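Local structure of pentafunctional AROM polypeptide (Schizosaccharomyces pombe, 5SWV) at residues A[292-297]-A[317-322]; A[111-116]-A[136-141]; A[267-272]-A[523-528]. The protein probably catalyses the dehydroquinate dehydratase and shikimate dehydrogenase steps of the shikimate pathway, as a two-enzyme fragment of a five-activity fungal polypeptide. One frame throughout, in Å; residues are numbered along the deposited sequence.

Contact 1 (A[292-297]-A[317-322])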
loop_
_atom_site.group_PDB
_atom_site.type_symbol
_atom_site.label_atom_id
_atom_site.label_comp_id
_atom_site.label_asym_id
_atom_site.label_seq_id
_atom_site.Cartn_x
_atom_site.Cartn_y
_atom_site.Cartn_z
ATOM N N ASP A 292 -21.220 6.920 24.778
ATOM C CA ASP A 292 -21.835 8.184 24.354
ATOM C C ASP A 292 -20.959 9.381 24.605
ATOM O O ASP A 292 -21.129 10.414 23.959
ATOM C CB ASP A 292 -23.182 8.368 25.027
ATOM C CG ASP A 292 -24.152 7.314 24.604
ATOM O OD1 ASP A 292 -24.651 7.433 23.459
ATOM O OD2 ASP A 292 -24.350 6.345 25.383
ATOM N N GLU A 293 -20.014 9.215 25.525
ATOM C CA GLU A 293 -19.037 10.235 25.848
ATOM C C GLU A 293 -18.015 10.488 24.732
ATOM O O GLU A 293 -17.333 11.510 24.771
ATOM C CB GLU A 293 -18.318 9.878 27.160
ATOM C CG GLU A 293 -19.216 9.919 28.398
ATOM C CD GLU A 293 -18.592 9.227 29.607
ATOM O OE1 GLU A 293 -17.985 9.914 30.445
ATOM O OE2 GLU A 293 -18.700 7.991 29.729
ATOM N N VAL A 294 -17.911 9.596 23.741
ATOM C CA VAL A 294 -16.971 9.797 22.624
ATOM C C VAL A 294 -17.520 10.729 21.537
ATOM O O VAL A 294 -16.778 11.153 20.658
ATOM C CB VAL A 294 -16.498 8.465 21.966
ATOM C CG1 VAL A 294 -16.158 7.404 23.015
ATOM C CG2 VAL A 294 -17.513 7.934 20.950
ATOM N N GLN A 295 -18.813 11.036 21.585
ATOM C CA GLN A 295 -19.447 11.855 20.551
ATOM C C GLN A 295 -18.883 13.279 20.439
ATOM O O GLN A 295 -18.807 13.822 19.333
ATOM C CB GLN A 295 -20.957 11.916 20.778
ATOM C CG GLN A 295 -21.719 12.437 19.573
ATOM C CD GLN A 295 -23.221 12.318 19.732
ATOM O OE1 GLN A 295 -23.752 12.250 20.852
ATOM N NE2 GLN A 295 -23.921 12.302 18.607
ATOM N N LYS A 296 -18.506 13.875 21.572
ATOM C CA LYS A 296 -17.930 15.234 21.590
ATOM C C LYS A 296 -16.483 15.282 21.052
ATOM O O LYS A 296 -16.000 16.344 20.629
ATOM C CB LYS A 296 -18.002 15.835 23.002
ATOM C CG LYS A 296 -16.984 15.267 23.976
ATOM C CD LYS A 296 -17.537 15.173 25.393
ATOM C CE LYS A 296 -16.526 14.520 26.342
ATOM N NZ LYS A 296 -17.170 13.577 27.300
ATOM N N VAL A 297 -15.806 14.132 21.090
ATOM C CA VAL A 297 -14.477 13.955 20.498
ATOM C C VAL A 297 -14.583 13.888 18.981
ATOM O O VAL A 297 -13.775 14.490 18.263
ATOM C CB VAL A 297 -13.796 12.662 21.004
ATOM C CG1 VAL A 297 -12.436 12.455 20.345
ATOM C CG2 VAL A 297 -13.666 12.695 22.523
ATOM N N MET A 317 -21.190 2.028 16.152
ATOM C CA MET A 317 -21.744 2.061 14.784
ATOM C C MET A 317 -22.970 2.963 14.630
ATOM O O MET A 317 -23.201 3.511 13.560
ATOM C CB MET A 317 -22.074 0.643 14.313
ATOM C CG MET A 317 -20.828 -0.189 14.100
ATOM S SD MET A 317 -21.135 -1.940 13.862
ATOM C CE MET A 317 -21.825 -1.908 12.206
ATOM N N LYS A 318 -23.752 3.064 15.700
ATOM C CA LYS A 318 -24.704 4.157 15.945
ATOM C C LYS A 318 -24.344 5.502 15.269
ATOM O O LYS A 318 -25.162 6.073 14.539
ATOM C CB LYS A 318 -24.782 4.393 17.462
ATOM C CG LYS A 318 -26.159 4.722 18.006
ATOM C CD LYS A 318 -26.102 5.417 19.381
ATOM C CE LYS A 318 -25.297 4.668 20.446
ATOM N NZ LYS A 318 -25.690 3.228 20.587
ATOM N N PHE A 319 -23.118 5.977 15.508
ATOM C CA PHE A 319 -22.691 7.312 15.101
ATOM C C PHE A 319 -22.126 7.415 13.699
ATOM O O PHE A 319 -21.717 8.510 13.287
ATOM C CB PHE A 319 -21.600 7.838 16.042
ATOM C CG PHE A 319 -22.008 7.904 17.475
ATOM C CD1 PHE A 319 -23.009 8.776 17.881
ATOM C CD2 PHE A 319 -21.375 7.118 18.430
ATOM C CE1 PHE A 319 -23.385 8.851 19.212
ATOM C CE2 PHE A 319 -21.746 7.185 19.763
ATOM C CZ PHE A 319 -22.752 8.051 20.157
ATOM N N MET A 320 -22.044 6.304 12.981
ATOM C CA MET A 320 -21.488 6.307 11.638
ATOM C C MET A 320 -22.588 6.594 10.638
ATOM O O MET A 320 -23.713 6.117 10.784
ATOM C CB MET A 320 -20.862 4.952 11.310
ATOM C CG MET A 320 -19.740 4.481 12.230
ATOM S SD MET A 320 -18.287 5.566 12.301
ATOM C CE MET A 320 -18.713 6.511 13.761
ATOM N N ASP A 321 -22.245 7.379 9.628
ATOM C CA ASP A 321 -23.105 7.653 8.466
ATOM C C ASP A 321 -22.886 6.630 7.331
ATOM O O ASP A 321 -23.769 6.413 6.510
ATOM C CB ASP A 321 -22.807 9.063 7.925
ATOM C CG ASP A 321 -22.968 10.157 8.986
ATOM O OD1 ASP A 321 -24.118 10.446 9.338
ATOM O OD2 ASP A 321 -21.964 10.735 9.468
ATOM N N GLU A 322 -21.680 6.060 7.281
ATOM C CA GLU A 322 -21.239 5.113 6.265
ATOM C C GLU A 322 -20.495 3.973 6.939
ATOM O O GLU A 322 -19.883 4.175 7.988
ATOM C CB GLU A 322 -20.221 5.761 5.347
ATOM C CG GLU A 322 -20.767 6.675 4.286
ATOM C CD GLU A 322 -19.653 7.293 3.448
ATOM O OE1 GLU A 322 -18.524 6.726 3.382
ATOM O OE2 GLU A 322 -19.909 8.365 2.854
#
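The amide end of Gln295 comes obliquely to the CE1 and CD1 atoms of Phe319, the centre of a small contact that buries 195 Å² in total, with Gln295 and Asp292 covered to a similar extent. Gln295 CD lies 3.5 Å from Phe319 CE1, and Gln295 NE2 is 3.7 Å from Phe319 CD1. The amide and ring planes are inclined by 48°, so this is van der Waals packing rather than a stack. A chi1 of -165° sets Gln295 CG anti to the backbone N; the chain runs on extended, and the two side chains cross at about a right angle. Val294 adds a looser apolar touch, CG2 to Phe319 CE2 at 4.5 Å.

The charged groups stand at the border. Asp292 OD1 is at the ring edge, near its plane, 3.9 Å from Phe319 CZ. Lys318 bends at chi3 and chi4 and lays CD over a face of its neighbour Phe319. Lys318 NZ stays 5.2 Å from Asp292 OD1, where at most a weak attraction may be expected, and makes a weak hydrogen bond to Ser315 O.

On the inner side, Val294 packs on Phe257 of strand 253-257. Beyond Phe319, Met320 rests on Leu347, and Glu322 enters edge strand 322-323, paired with strand 345-350 of the same mixed sheet.

Contact 2 (A[111-116]-A[136-141])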
loop_
_atom_site.group_PDB
_atom_site.type_symbol
_atom_site.label_atom_id
_atom_site.label_comp_id
_atom_site.label_asym_id
_atom_site.label_seq_id
_atom_site.Cartn_x
_atom_site.Cartn_y
_atom_site.Cartn_z
ATOM N N PHE A 111 1.462 2.543 -15.959
ATOM C CA PHE A 111 1.766 3.744 -16.740
ATOM C C PHE A 111 3.065 3.591 -17.532
ATOM O O PHE A 111 3.948 2.827 -17.156
ATOM C CB PHE A 111 1.962 4.958 -15.828
ATOM C CG PHE A 111 0.840 5.213 -14.876
ATOM C CD1 PHE A 111 0.828 4.619 -13.624
ATOM C CD2 PHE A 111 -0.169 6.101 -15.199
ATOM C CE1 PHE A 111 -0.191 4.880 -12.721
ATOM C CE2 PHE A 111 -1.195 6.367 -14.305
ATOM C CZ PHE A 111 -1.209 5.756 -13.063
ATOM N N VAL A 112 3.177 4.358 -18.610
ATOM C CA VAL A 112 4.433 4.536 -19.340
ATOM C C VAL A 112 4.637 6.036 -19.547
ATOM O O VAL A 112 3.717 6.740 -19.967
ATOM C CB VAL A 112 4.408 3.813 -20.712
ATOM C CG1 VAL A 112 5.616 4.184 -21.568
ATOM C CG2 VAL A 112 4.369 2.302 -20.522
ATOM N N ASP A 113 5.840 6.516 -19.240
ATOM C CA ASP A 113 6.221 7.887 -19.534
ATOM C C ASP A 113 6.720 7.943 -20.957
ATOM O O ASP A 113 7.708 7.262 -21.311
ATOM C CB ASP A 113 7.322 8.374 -18.585
ATOM C CG ASP A 113 7.549 9.893 -18.668
ATOM O OD1 ASP A 113 8.004 10.393 -19.731
ATOM O OD2 ASP A 113 7.304 10.589 -17.656
ATOM N N VAL A 114 6.048 8.755 -21.763
ATOM C CA VAL A 114 6.415 8.936 -23.146
ATOM C C VAL A 114 6.816 10.390 -23.342
ATOM O O VAL A 114 5.985 11.277 -23.274
ATOM C CB VAL A 114 5.242 8.570 -24.064
ATOM C CG1 VAL A 114 5.602 8.775 -25.529
ATOM C CG2 VAL A 114 4.811 7.134 -23.817
ATOM N N GLU A 115 8.101 10.624 -23.586
ATOM C CA GLU A 115 8.623 11.971 -23.812
ATOM C C GLU A 115 8.106 12.586 -25.094
ATOM O O GLU A 115 8.066 11.939 -26.156
ATOM C CB GLU A 115 10.144 11.968 -23.881
ATOM C CG GLU A 115 10.807 11.640 -22.557
ATOM C CD GLU A 115 12.316 11.742 -22.626
ATOM O OE1 GLU A 115 12.849 12.050 -23.715
ATOM O OE2 GLU A 115 12.986 11.521 -21.596
ATOM N N LEU A 116 7.768 13.865 -25.004
ATOM C CA LEU A 116 7.257 14.604 -26.149
ATOM C C LEU A 116 8.389 15.007 -27.134
ATOM O O LEU A 116 8.149 15.720 -28.107
ATOM C CB LEU A 116 6.447 15.818 -25.648
ATOM C CG LEU A 116 5.151 15.427 -24.908
ATOM C CD1 LEU A 116 4.725 16.403 -23.825
ATOM C CD2 LEU A 116 4.013 15.246 -25.888
ATOM N N ILE A 136 1.713 8.794 -19.779
ATOM C CA ILE A 136 2.130 10.062 -19.188
ATOM C C ILE A 136 3.004 10.744 -20.234
ATOM O O ILE A 136 4.116 10.305 -20.521
ATOM C CB ILE A 136 2.915 9.914 -17.857
ATOM C CG1 ILE A 136 2.153 9.034 -16.854
ATOM C CG2 ILE A 136 3.154 11.290 -17.235
ATOM C CD1 ILE A 136 2.820 8.888 -15.494
ATOM N N MET A 137 2.470 11.803 -20.816
ATOM C CA MET A 137 3.200 12.588 -21.776
ATOM C C MET A 137 3.980 13.649 -21.016
ATOM O O MET A 137 3.388 14.445 -20.292
ATOM C CB MET A 137 2.238 13.222 -22.779
ATOM C CG MET A 137 1.441 12.195 -23.567
ATOM S SD MET A 137 2.498 11.334 -24.735
ATOM C CE MET A 137 1.954 9.683 -24.434
ATOM N N SER A 138 5.299 13.657 -21.205
ATOM C CA SER A 138 6.202 14.432 -20.377
ATOM C C SER A 138 7.099 15.343 -21.203
ATOM O O SER A 138 7.563 14.952 -22.263
ATOM C CB SER A 138 7.078 13.483 -19.564
ATOM O OG SER A 138 8.116 12.951 -20.369
ATOM N N TRP A 139 7.352 16.545 -20.696
ATOM C CA TRP A 139 8.441 17.373 -21.190
ATOM C C TRP A 139 9.112 18.127 -20.048
ATOM O O TRP A 139 8.444 18.634 -19.151
ATOM C CB TRP A 139 7.956 18.357 -22.245
ATOM C CG TRP A 139 9.080 19.136 -22.854
ATOM C CD1 TRP A 139 9.520 20.367 -22.467
ATOM C CD2 TRP A 139 9.938 18.722 -23.921
ATOM N NE1 TRP A 139 10.585 20.761 -23.242
ATOM C CE2 TRP A 139 10.860 19.775 -24.151
ATOM C CE3 TRP A 139 10.009 17.574 -24.727
ATOM C CZ2 TRP A 139 11.849 19.714 -25.145
ATOM C CZ3 TRP A 139 11.004 17.521 -25.731
ATOM C CH2 TRP A 139 11.908 18.587 -25.920
ATOM N N HIS A 140 10.438 18.201 -20.126
ATOM C CA HIS A 140 11.293 18.828 -19.132
ATOM C C HIS A 140 12.105 19.970 -19.796
ATOM O O HIS A 140 12.837 19.731 -20.764
ATOM C CB HIS A 140 12.237 17.772 -18.536
ATOM C CG HIS A 140 11.542 16.682 -17.771
ATOM N ND1 HIS A 140 10.862 15.645 -18.388
ATOM C CD2 HIS A 140 11.434 16.459 -16.437
ATOM C CE1 HIS A 140 10.365 14.839 -17.464
ATOM N NE2 HIS A 140 10.693 15.312 -16.272
ATOM N N ASP A 141 11.968 21.198 -19.304
ATOM C CA ASP A 141 12.762 22.333 -19.812
ATOM C C ASP A 141 13.995 22.570 -18.940
ATOM O O ASP A 141 13.991 23.379 -18.006
ATOM C CB ASP A 141 11.922 23.615 -19.918
ATOM C CG ASP A 141 12.742 24.826 -20.356
ATOM O OD1 ASP A 141 13.662 24.658 -21.193
ATOM O OD2 ASP A 141 12.472 25.944 -19.847
#
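Asp113 and Ser138 meet on one face of two parallel neighbouring strands: Ser138 OG donates to the syn lone pair of Asp113 OD1 at 2.6 Å. A chi1 of -168° turns Asp113 CG anti to the backbone N, and from there OD1 reaches the serine. The backbones pair in parallel register, Asp113 with Ile136, Val114 with Met137 and Glu115 with Ser138. Four bonds alternate between the strands, from Ile136 N to Val112 O, Val114 N to Ile136 O (2.8 Å), Ser138 N to Val114 O (3.2 Å) and Leu116 N to Ser138 O.

The face bearing Val114 and Met137 is deeply buried, backed by helices 94-106 and 152-162. These side chains run side by side, the bent Met137 chain placing CE 3.5 Å from Val114 CB. Leu116 crosses Met137 at about a right angle. The looser end is at Trp139, the partly exposed member, whose CE3 is 4.1 Å from Leu116 CB.

On the other face Ile136 CD1 packs 4.0 Å from Phe111 CB at the start of the strands, and polar groups follow toward their C-terminal ends. Arg81 makes salt bridges through NH2 to Asp113 OD2 and through NH1 to Glu115 OE2, while Thr82 bonds Glu115 OE1. One arginine thus fixes both carboxylates relative to each other, and Ser138, Asp113, Arg81, Glu115 and Thr82 form a linked polar network inside the TIM barrel of the type I dehydroquinase.

Contact 3 (A[267-272]-A[523-528])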
loop_
_atom_site.group_PDB
_atom_site.type_symbol
_atom_site.label_atom_id
_atom_site.label_comp_id
_atom_site.label_asym_id
_atom_site.label_seq_id
_atom_site.Cartn_x
_atom_site.Cartn_y
_atom_site.Cartn_z
ATOM N N PRO A 267 -0.951 4.094 20.973
ATOM C CA PRO A 267 -0.347 5.433 20.900
ATOM C C PRO A 267 1.126 5.451 20.474
ATOM O O PRO A 267 1.493 6.305 19.678
ATOM C CB PRO A 267 -0.540 5.986 22.312
ATOM C CG PRO A 267 -1.765 5.284 22.798
ATOM C CD PRO A 267 -1.631 3.887 22.260
ATOM N N ILE A 268 1.928 4.488 20.935
ATOM C CA ILE A 268 3.342 4.416 20.534
ATOM C C ILE A 268 3.418 4.091 19.051
ATOM O O ILE A 268 4.244 4.658 18.326
ATOM C CB ILE A 268 4.176 3.373 21.328
ATOM C CG1 ILE A 268 3.919 3.491 22.846
ATOM C CG2 ILE A 268 5.671 3.564 21.062
ATOM C CD1 ILE A 268 4.807 2.628 23.726
ATOM N N LEU A 269 2.543 3.192 18.604
ATOM C CA LEU A 269 2.541 2.741 17.206
ATOM C C LEU A 269 2.287 3.899 16.258
ATOM O O LEU A 269 3.086 4.149 15.348
ATOM C CB LEU A 269 1.559 1.573 17.001
ATOM C CG LEU A 269 0.722 1.306 15.739
ATOM C CD1 LEU A 269 1.399 1.389 14.385
ATOM C CD2 LEU A 269 0.102 -0.085 15.890
ATOM N N HIS A 270 1.214 4.637 16.498
ATOM C CA HIS A 270 0.875 5.763 15.630
ATOM C C HIS A 270 1.804 6.980 15.806
ATOM O O HIS A 270 2.132 7.633 14.821
ATOM C CB HIS A 270 -0.589 6.130 15.801
ATOM C CG HIS A 270 -1.524 5.067 15.322
ATOM N ND1 HIS A 270 -2.072 5.077 14.060
ATOM C CD2 HIS A 270 -2.002 3.956 15.927
ATOM C CE1 HIS A 270 -2.848 4.019 13.906
ATOM N NE2 HIS A 270 -2.823 3.323 15.024
ATOM N N SER A 271 2.232 7.259 17.041
ATOM C CA SER A 271 3.245 8.308 17.332
ATOM C C SER A 271 4.485 8.096 16.501
ATOM O O SER A 271 4.976 9.033 15.869
ATOM C CB SER A 271 3.692 8.293 18.803
ATOM O OG SER A 271 2.682 8.777 19.664
ATOM N N THR A 272 4.974 6.854 16.518
ATOM C CA THR A 272 6.131 6.457 15.726
ATOM C C THR A 272 5.866 6.668 14.249
ATOM O O THR A 272 6.711 7.205 13.563
ATOM C CB THR A 272 6.535 5.000 15.992
ATOM O OG1 THR A 272 6.771 4.836 17.390
ATOM C CG2 THR A 272 7.789 4.632 15.249
ATOM N N ASP A 523 8.805 -2.576 10.133
ATOM C CA ASP A 523 9.948 -2.911 11.001
ATOM C C ASP A 523 10.227 -1.936 12.142
ATOM O O ASP A 523 10.275 -2.345 13.300
ATOM C CB ASP A 523 11.230 -3.054 10.177
ATOM C CG ASP A 523 11.324 -4.374 9.432
ATOM O OD1 ASP A 523 10.421 -5.246 9.533
ATOM O OD2 ASP A 523 12.348 -4.532 8.736
ATOM N N ALA A 524 10.427 -0.659 11.814
ATOM C CA ALA A 524 10.755 0.358 12.825
ATOM C C ALA A 524 9.583 0.672 13.742
ATOM O O ALA A 524 9.787 1.028 14.897
ATOM C CB ALA A 524 11.269 1.635 12.180
ATOM N N VAL A 525 8.363 0.540 13.239
ATOM C CA VAL A 525 7.185 0.766 14.061
ATOM C C VAL A 525 7.006 -0.394 15.038
ATOM O O VAL A 525 6.620 -0.185 16.183
ATOM C CB VAL A 525 5.920 0.940 13.212
ATOM C CG1 VAL A 525 4.702 1.101 14.101
ATOM C CG2 VAL A 525 6.039 2.167 12.320
ATOM N N TYR A 526 7.285 -1.606 14.571
ATOM C CA TYR A 526 7.256 -2.802 15.407
ATOM C C TYR A 526 8.339 -2.744 16.501
ATOM O O TYR A 526 8.070 -3.096 17.643
ATOM C CB TYR A 526 7.387 -4.059 14.512
ATOM C CG TYR A 526 7.369 -5.380 15.239
ATOM C CD1 TYR A 526 8.542 -5.912 15.792
ATOM C CD2 TYR A 526 6.192 -6.100 15.381
ATOM C CE1 TYR A 526 8.539 -7.112 16.476
ATOM C CE2 TYR A 526 6.180 -7.313 16.062
ATOM C CZ TYR A 526 7.357 -7.811 16.606
ATOM O OH TYR A 526 7.350 -9.003 17.269
ATOM N N GLN A 527 9.542 -2.277 16.165
ATOM C CA GLN A 527 10.643 -2.193 17.156
ATOM C C GLN A 527 10.345 -1.328 18.376
ATOM O O GLN A 527 10.834 -1.626 19.464
ATOM C CB GLN A 527 11.979 -1.735 16.514
ATOM C CG GLN A 527 12.700 -2.793 15.663
ATOM C CD GLN A 527 12.747 -4.191 16.314
ATOM O OE1 GLN A 527 13.041 -4.322 17.510
ATOM N NE2 GLN A 527 12.444 -5.236 15.533
ATOM N N LYS A 528 9.547 -0.274 18.182
ATOM C CA LYS A 528 9.137 0.633 19.259
ATOM C C LYS A 528 7.897 0.149 20.022
ATOM O O LYS A 528 7.758 0.409 21.217
ATOM C CB LYS A 528 8.952 2.059 18.720
ATOM C CG LYS A 528 10.288 2.719 18.350
ATOM C CD LYS A 528 10.221 4.237 18.117
ATOM C CE LYS A 528 9.849 5.042 19.363
ATOM N NZ LYS A 528 10.747 4.750 20.516
#
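Thr272 lies against the aliphatic stretch of Lys528, the two side chains crossing at a slant. Thr272 OG1 is 3.6 Å from Lys528 CD, and Thr272 CG2 is 3.8 Å from the same carbon, so both branches of the threonine touch the methylene chain. The hydroxyl is engaged within its own helix: Thr272 OG1 donates to Ile268 O at 2.7 Å, with the donor tilted 30° from the carbonyl plane. That carbonyl also accepts from Thr272 N, and the two donors arrive from opposite faces of its plane. The contact with Lys528 is made with its methylene carbons, with no hydrogen bond between the two. A chi1 of -56° sets Thr272 OG1 beside the backbone N, which leaves CG2 anti to that N and 4.1 Å from Val525 CA.

The apolar pair of the contact lies one turn back. Leu269 CD1 meets Val525 CG1 obliquely, and Val525 CG1 is 3.7 Å from Leu269 O as well. At the border Ile268 CG2 stands 3.8 Å from Lys528 O. The local axes approach to 8.9 Å with 143° between their directions, a roughly antiparallel helix pair joined without polar bonds.

In the fold, this brings the C-terminal helix 522-530 back onto helix 266-277 of the substrate-binding region of shikimate dehydrogenase. Helix 500-516 completes the cluster through Leu509 on Leu269, and Leu276, further along helix 266-277, extends the seam to Ala524 and Val525.

How the contacts relate
From the N terminus, contact 2 comes first: it closes a 19-residue connection through helix 120-128 and joins adjacent parallel strands of the dehydroquinase barrel. The chain then enters the shikimate dehydrogenase part, where residues 267-272 open contact 3. Before that long loop of 250 residues is closed at 523-528, contact 1 opens and closes within it, another 19-residue connection inside the substrate-binding region. Contact 1 is thus local and contact 3 ties the chain's end back to that region. None touch: centres of contacts 1 and 3 are about 27 Å apart, those of contacts 2 and 3 about 39 Å.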